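Diacylglycerol O-acyltransferase (Marinobacter hydrocarbonoclasticus, PDB 6CHJ) probably transfers the fatty acyl group of an acyl-CoA to diacylglycerol, yielding triacylglycerol and CoA, and probably also makes wax esters. Local coordinates at residues H81-L87 with W115-E121; M147-M151 with P163-P168. All blocks are in the same frame, centred on the assembly; numbering follows the deposited sequence.

Contact 1: H81-L87 with W115-E121; sequences HFRFEAL and WEVHLIE
His81 lays its ring on the five-membered ring of Trp115 as an offset stack, centroids 4.5 Å apart and planes at 27°; the p rotamer of Trp115 also puts its six-membered ring under His81 CB. From Phe82 the backbone is extended, and strand 82-86 runs parallel to strand 115-121, axes 4.5 Å apart at -28°. Phe82 pairs with Val117, and so on to Ala86 with Glu121. Hydrogen bonds of 2.8 to 2.9 Å alternate: Val117 N to His81 O, Arg83 N to Val117 O, Leu119 N to Arg83 O, Glu85 N to Leu119 O, Glu121 N to Glu85 O, Leu87 N to Glu121 O. Helix 93-105 links the strands in a beta-alpha-beta crossover. Phe82 and Phe84, both t, share one face with Val117 and Leu119 (Phe82 CE1 to Leu119 CB 3.9 Å); the two phenylalanines are covered by helix 39-49. On the other face His118, using both ring nitrogens, spans two carboxylates: ND1 to Glu85 OE1 and NE2 to Glu116 OE1, each 2.8 Å. Arg83, bonded through NE to His80 O, adds a long salt bridge, NH2 to Glu116 OE2 3.9 Å. Glu121 OE2 is hydrogen-bonded to Thr89 of the second subunit.

Contact 2: M147-M151 with P163-P168; sequences MATRM and PIWDLP
Two branched side chains of an irregular segment, Ile164 and Leu167, fill the relief on one flank of a helix's last turn. Residues 147-150 are helical, and Met151 N still bonds to Met147 O at 2.8 Å. Opposite them, Pro163 to Asp166 form a type I beta turn closed by Asp166 N to Pro163 O (3.0 Å), with Ile164 at -59/-27 and Trp165 at -78/-9; Leu167 then becomes extended at -131/143. The closest CA pair is Met151 and Ile164, 5.8 Å apart. Ile164, t at both chi angles, reaches out so that its CD1 settles against the helix backbone, 3.7 Å from Ala148 N and 3.8 Å from Met147 C. The small methyl of Ala148 (CB to Ile164 CD1 4.1 Å) permits this close approach. Leu167, m and t, fills the neighbouring hollow among Met147, Arg150 and Met151: its CD1 lies 3.9 Å from Met147 O and 3.8 Å from Arg150 NH2, under one face of the guanidinium, and its CD2 lies 4.0 Å from Met151 CG. Flexible Met151 bends over the start of the turn, SD 3.4 Å from Ile164 N and 4.0 Å from Ile164 CB. No hydrogen bond crosses, so complementary shape does the joining, over 338 Å² of buried surface. Trp165 takes no part here; its ring packs on Trp115 and Phe82. The helix begins at the glycine closing an HHxxxDG sequence, the signature of CoA-dependent acyltransferases, and the contact packs the returning loop against that helix.

How the contacts relate
Contact 1 closes before contact 2 opens along the chain, both in the catalytic domain of the WS/DGAT family, their centres about 16 Å apart. Strand 115-121 leads into strand 127-135 of the same mixed sheet and then into helix 141-150, so the polypeptide leaves contact 1 and soon builds contact 2. The two meet directly: Trp165 packs on Trp115 (CE3 to CZ3 3.5 Å) and on Phe82 (CH2 to CD1 3.8 Å), while Val117 CG2 touches Ile164 CG2 at 3.9 Å. The turn at 163-166 thus covers the Phe82 and Val117 face of the sheet edge and, through Ile164, joins that sheet to the helix.

Contact 1: H81-L87 with W115-E121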
loop_
_atom_site.group_PDB
_atom_site.type_symbol
_atom_site.label_atom_id
_atom_site.label_comp_id
_atom_site.label_asym_id
_atom_site.label_seq_id
_atom_site.Cartn_x
_atom_site.Cartn_y
_atom_site.Cartn_z
ATOM N N HIS B 81 12.547 -3.774 0.161
ATOM C CA HIS B 81 12.039 -4.379 1.391
ATOM C C HIS B 81 12.316 -3.523 2.635
ATOM O O HIS B 81 11.522 -3.540 3.582
ATOM C CB HIS B 81 12.635 -5.782 1.568
ATOM C CG HIS B 81 12.308 -6.732 0.457
ATOM N ND1 HIS B 81 13.018 -6.773 -0.726
ATOM C CD2 HIS B 81 11.365 -7.700 0.359
ATOM C CE1 HIS B 81 12.519 -7.717 -1.507
ATOM N NE2 HIS B 81 11.516 -8.296 -0.873
ATOM N N PHE B 82 13.410 -2.770 2.661
ATOM C CA PHE B 82 13.762 -1.936 3.806
ATOM C C PHE B 82 13.474 -0.472 3.505
ATOM O O PHE B 82 13.889 0.040 2.464
ATOM C CB PHE B 82 15.232 -2.100 4.179
ATOM C CG PHE B 82 15.683 -1.135 5.226
ATOM C CD1 PHE B 82 15.047 -1.098 6.462
ATOM C CD2 PHE B 82 16.727 -0.253 4.979
ATOM C CE1 PHE B 82 15.447 -0.207 7.436
ATOM C CE2 PHE B 82 17.140 0.637 5.942
ATOM C CZ PHE B 82 16.494 0.666 7.178
ATOM N N ARG B 83 12.793 0.213 4.427
ATOM C CA ARG B 83 12.324 1.561 4.149
ATOM C C ARG B 83 12.532 2.458 5.354
ATOM O O ARG B 83 12.290 2.057 6.498
ATOM C CB ARG B 83 10.848 1.566 3.745
ATOM C CG ARG B 83 10.626 0.750 2.500
ATOM C CD ARG B 83 9.323 1.012 1.840
ATOM N NE ARG B 83 9.044 -0.074 0.903
ATOM C CZ ARG B 83 7.832 -0.382 0.473
ATOM N NH1 ARG B 83 6.796 0.323 0.899
ATOM N NH2 ARG B 83 7.650 -1.394 -0.366
ATOM N N PHE B 84 12.965 3.676 5.073
ATOM C CA PHE B 84 13.246 4.702 6.055
ATOM C C PHE B 84 12.185 5.775 5.870
ATOM O O PHE B 84 12.114 6.407 4.808
ATOM C CB PHE B 84 14.658 5.254 5.859
ATOM C CG PHE B 84 15.092 6.253 6.903
ATOM C CD1 PHE B 84 14.546 6.238 8.183
ATOM C CD2 PHE B 84 16.062 7.205 6.600
ATOM C CE1 PHE B 84 14.950 7.161 9.136
ATOM C CE2 PHE B 84 16.485 8.133 7.552
ATOM C CZ PHE B 84 15.929 8.110 8.822
ATOM N N GLU B 85 11.349 5.963 6.892
ATOM C CA GLU B 85 10.235 6.890 6.822
ATOM C C GLU B 85 10.202 7.697 8.109
ATOM O O GLU B 85 10.927 7.413 9.070
ATOM C CB GLU B 85 8.896 6.155 6.603
ATOM C CG GLU B 85 8.629 5.721 5.161
ATOM C CD GLU B 85 8.224 4.248 5.053
ATOM O OE1 GLU B 85 8.204 3.550 6.088
ATOM O OE2 GLU B 85 7.931 3.785 3.929
ATOM N N ALA B 86 9.327 8.694 8.128
ATOM C CA ALA B 86 9.318 9.688 9.176
ATOM C C ALA B 86 7.884 10.041 9.509
ATOM O O ALA B 86 7.004 10.005 8.642
ATOM C CB ALA B 86 10.064 10.958 8.751
ATOM N N LEU B 87 7.652 10.391 10.814
ATOM C CA LEU B 87 6.292 10.740 11.166
ATOM C C LEU B 87 6.054 12.218 10.901
ATOM O O LEU B 87 6.968 13.027 11.025
ATOM C CB LEU B 87 6.029 10.439 12.637
ATOM C CG LEU B 87 6.006 8.966 13.048
ATOM C CD1 LEU B 87 5.676 8.901 14.498
ATOM C CD2 LEU B 87 5.002 8.140 12.217
ATOM N N TRP B 115 8.103 -9.564 2.581
ATOM C CA TRP B 115 8.363 -8.936 3.863
ATOM C C TRP B 115 8.771 -7.489 3.640
ATOM O O TRP B 115 9.330 -7.145 2.602
ATOM C CB TRP B 115 9.438 -9.682 4.647
ATOM C CG TRP B 115 10.771 -9.724 3.976
ATOM C CD1 TRP B 115 11.220 -10.677 3.104
ATOM C CD2 TRP B 115 11.843 -8.788 4.134
ATOM N NE1 TRP B 115 12.499 -10.385 2.704
ATOM C CE2 TRP B 115 12.906 -9.230 3.322
ATOM C CE3 TRP B 115 12.006 -7.613 4.875
ATOM C CZ2 TRP B 115 14.119 -8.541 3.237
ATOM C CZ3 TRP B 115 13.211 -6.933 4.795
ATOM C CH2 TRP B 115 14.251 -7.402 3.986
ATOM N N GLU B 116 8.448 -6.640 4.609
ATOM C CA GLU B 116 8.942 -5.273 4.642
ATOM C C GLU B 116 9.346 -4.945 6.068
ATOM O O GLU B 116 8.692 -5.390 7.019
ATOM C CB GLU B 116 7.893 -4.268 4.180
ATOM C CG GLU B 116 7.482 -4.397 2.731
ATOM C CD GLU B 116 6.142 -3.740 2.437
ATOM O OE1 GLU B 116 5.718 -2.826 3.184
ATOM O OE2 GLU B 116 5.497 -4.159 1.453
ATOM N N VAL B 117 10.414 -4.167 6.215
ATOM C CA VAL B 117 10.762 -3.534 7.483
ATOM C C VAL B 117 10.740 -2.023 7.277
ATOM O O VAL B 117 11.376 -1.505 6.350
ATOM C CB VAL B 117 12.138 -3.985 8.004
ATOM C CG1 VAL B 117 12.411 -3.357 9.351
ATOM C CG2 VAL B 117 12.231 -5.498 8.062
ATOM N N HIS B 118 10.024 -1.322 8.149
ATOM C CA HIS B 118 9.867 0.123 8.077
ATOM C C HIS B 118 10.504 0.733 9.324
ATOM O O HIS B 118 9.973 0.602 10.434
ATOM C CB HIS B 118 8.387 0.494 7.967
ATOM C CG HIS B 118 7.747 0.093 6.669
ATOM N ND1 HIS B 118 7.183 1.009 5.804
ATOM C CD2 HIS B 118 7.575 -1.125 6.093
ATOM C CE1 HIS B 118 6.700 0.376 4.749
ATOM N NE2 HIS B 118 6.925 -0.920 4.899
ATOM N N LEU B 119 11.638 1.408 9.142
ATOM C CA LEU B 119 12.261 2.177 10.207
ATOM C C LEU B 119 11.685 3.590 10.190
ATOM O O LEU B 119 11.860 4.330 9.215
ATOM C CB LEU B 119 13.781 2.183 10.043
ATOM C CG LEU B 119 14.640 3.091 10.935
ATOM C CD1 LEU B 119 14.458 2.686 12.382
ATOM C CD2 LEU B 119 16.132 3.039 10.517
ATOM N N ILE B 120 11.020 3.968 11.277
ATOM C CA ILE B 120 10.304 5.236 11.391
ATOM C C ILE B 120 11.087 6.160 12.321
ATOM O O ILE B 120 11.360 5.806 13.478
ATOM C CB ILE B 120 8.873 5.032 11.915
ATOM C CG1 ILE B 120 8.123 3.956 11.095
ATOM C CG2 ILE B 120 8.123 6.366 11.939
ATOM C CD1 ILE B 120 7.060 3.205 11.901
ATOM N N GLU B 121 11.431 7.347 11.821
ATOM C CA GLU B 121 12.046 8.430 12.576
ATOM C C GLU B 121 10.989 9.502 12.808
ATOM O O GLU B 121 9.820 9.337 12.451
ATOM C CB GLU B 121 13.282 9.000 11.845
ATOM C CG GLU B 121 12.977 10.002 10.699
ATOM C CD GLU B 121 14.164 10.950 10.360
ATOM O OE1 GLU B 121 15.328 10.606 10.655
ATOM O OE2 GLU B 121 13.929 12.039 9.772
#

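Contact 2: M147-M151 with P163-P168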
loop_
_atom_site.group_PDB
_atom_site.type_symbol
_atom_site.label_atom_id
_atom_site.label_comp_id
_atom_site.label_asym_id
_atom_site.label_seq_id
_atom_site.Cartn_x
_atom_site.Cartn_y
_atom_site.Cartn_z
ATOM N N MET B 147 10.744 -14.308 15.843
ATOM C CA MET B 147 11.891 -13.763 15.122
ATOM C C MET B 147 12.176 -12.325 15.521
ATOM O O MET B 147 13.343 -11.928 15.642
ATOM C CB MET B 147 11.642 -13.831 13.623
ATOM C CG MET B 147 11.582 -15.220 13.069
ATOM S SD MET B 147 11.739 -15.104 11.302
ATOM C CE MET B 147 10.478 -16.214 10.729
ATOM N N ALA B 148 11.132 -11.515 15.693
ATOM C CA ALA B 148 11.349 -10.128 16.089
ATOM C C ALA B 148 11.917 -10.025 17.501
ATOM O O ALA B 148 12.587 -9.035 17.828
ATOM C CB ALA B 148 10.053 -9.333 15.971
ATOM N N THR B 149 11.665 -11.026 18.347
ATOM C CA THR B 149 12.272 -11.057 19.673
ATOM C C THR B 149 13.659 -11.697 19.622
ATOM O O THR B 149 14.626 -11.132 20.149
ATOM C CB THR B 149 11.364 -11.797 20.670
ATOM O OG1 THR B 149 11.173 -13.151 20.243
ATOM C CG2 THR B 149 10.001 -11.111 20.778
ATOM N N ARG B 150 13.766 -12.863 18.972
ATOM C CA ARG B 150 15.061 -13.507 18.760
ATOM C C ARG B 150 16.082 -12.555 18.139
ATOM O O ARG B 150 17.285 -12.669 18.405
ATOM C CB ARG B 150 14.876 -14.747 17.878
ATOM C CG ARG B 150 16.107 -15.633 17.765
ATOM C CD ARG B 150 15.750 -17.047 17.303
ATOM N NE ARG B 150 15.248 -17.071 15.931
ATOM C CZ ARG B 150 16.021 -17.195 14.854
ATOM N NH1 ARG B 150 17.339 -17.307 14.991
ATOM N NH2 ARG B 150 15.477 -17.205 13.640
ATOM N N MET B 151 15.618 -11.604 17.320
ATOM C CA MET B 151 16.469 -10.565 16.753
ATOM C C MET B 151 17.128 -9.689 17.813
ATOM O O MET B 151 18.061 -8.945 17.484
ATOM C CB MET B 151 15.642 -9.682 15.804
ATOM C CG MET B 151 16.468 -8.916 14.781
ATOM S SD MET B 151 15.831 -7.278 14.343
ATOM C CE MET B 151 15.490 -6.544 15.944
ATOM N N PRO B 163 19.898 -7.310 11.489
ATOM C CA PRO B 163 18.458 -7.095 11.333
ATOM C C PRO B 163 17.712 -8.402 11.055
ATOM O O PRO B 163 18.306 -9.440 10.749
ATOM C CB PRO B 163 18.392 -6.152 10.124
ATOM C CG PRO B 163 19.599 -6.540 9.298
ATOM C CD PRO B 163 20.664 -6.896 10.295
ATOM N N ILE B 164 16.379 -8.327 11.163
ATOM C CA ILE B 164 15.556 -9.539 11.121
ATOM C C ILE B 164 15.735 -10.317 9.826
ATOM O O ILE B 164 15.517 -11.535 9.790
ATOM C CB ILE B 164 14.067 -9.202 11.325
ATOM C CG1 ILE B 164 13.319 -10.446 11.812
ATOM C CG2 ILE B 164 13.441 -8.712 10.004
ATOM C CD1 ILE B 164 11.988 -10.146 12.417
ATOM N N TRP B 165 16.098 -9.651 8.738
ATOM C CA TRP B 165 16.136 -10.414 7.501
ATOM C C TRP B 165 17.379 -11.281 7.393
ATOM O O TRP B 165 17.445 -12.130 6.495
ATOM C CB TRP B 165 16.017 -9.484 6.296
ATOM C CG TRP B 165 16.996 -8.357 6.234
ATOM C CD1 TRP B 165 18.268 -8.412 5.764
ATOM C CD2 TRP B 165 16.768 -6.994 6.631
ATOM N NE1 TRP B 165 18.853 -7.170 5.850
ATOM C CE2 TRP B 165 17.950 -6.282 6.371
ATOM C CE3 TRP B 165 15.679 -6.314 7.176
ATOM C CZ2 TRP B 165 18.077 -4.922 6.638
ATOM C CZ3 TRP B 165 15.802 -4.962 7.438
ATOM C CH2 TRP B 165 16.991 -4.278 7.169
ATOM N N ASP B 166 18.339 -11.116 8.309
ATOM C CA ASP B 166 19.592 -11.874 8.332
ATOM C C ASP B 166 19.777 -12.435 9.738
ATOM O O ASP B 166 20.315 -11.755 10.615
ATOM C CB ASP B 166 20.773 -10.995 7.923
ATOM C CG ASP B 166 21.923 -11.795 7.316
ATOM O OD1 ASP B 166 21.681 -12.853 6.675
ATOM O OD2 ASP B 166 23.081 -11.358 7.486
ATOM N N LEU B 167 19.339 -13.674 9.950
ATOM C CA LEU B 167 19.380 -14.248 11.284
ATOM C C LEU B 167 20.015 -15.632 11.252
ATOM O O LEU B 167 19.810 -16.401 10.301
ATOM C CB LEU B 167 17.968 -14.346 11.908
ATOM C CG LEU B 167 17.282 -13.104 12.512
ATOM C CD1 LEU B 167 15.982 -13.497 13.177
ATOM C CD2 LEU B 167 18.158 -12.330 13.495
ATOM N N PRO B 168 20.797 -15.976 12.288
ATOM C CA PRO B 168 21.350 -17.319 12.491
ATOM C C PRO B 168 20.294 -18.418 12.395
ATOM O O PRO B 168 20.493 -19.366 11.633
ATOM C CB PRO B 168 21.922 -17.240 13.906
ATOM C CG PRO B 168 22.305 -15.799 14.070
ATOM C CD PRO B 168 21.285 -15.013 13.299
#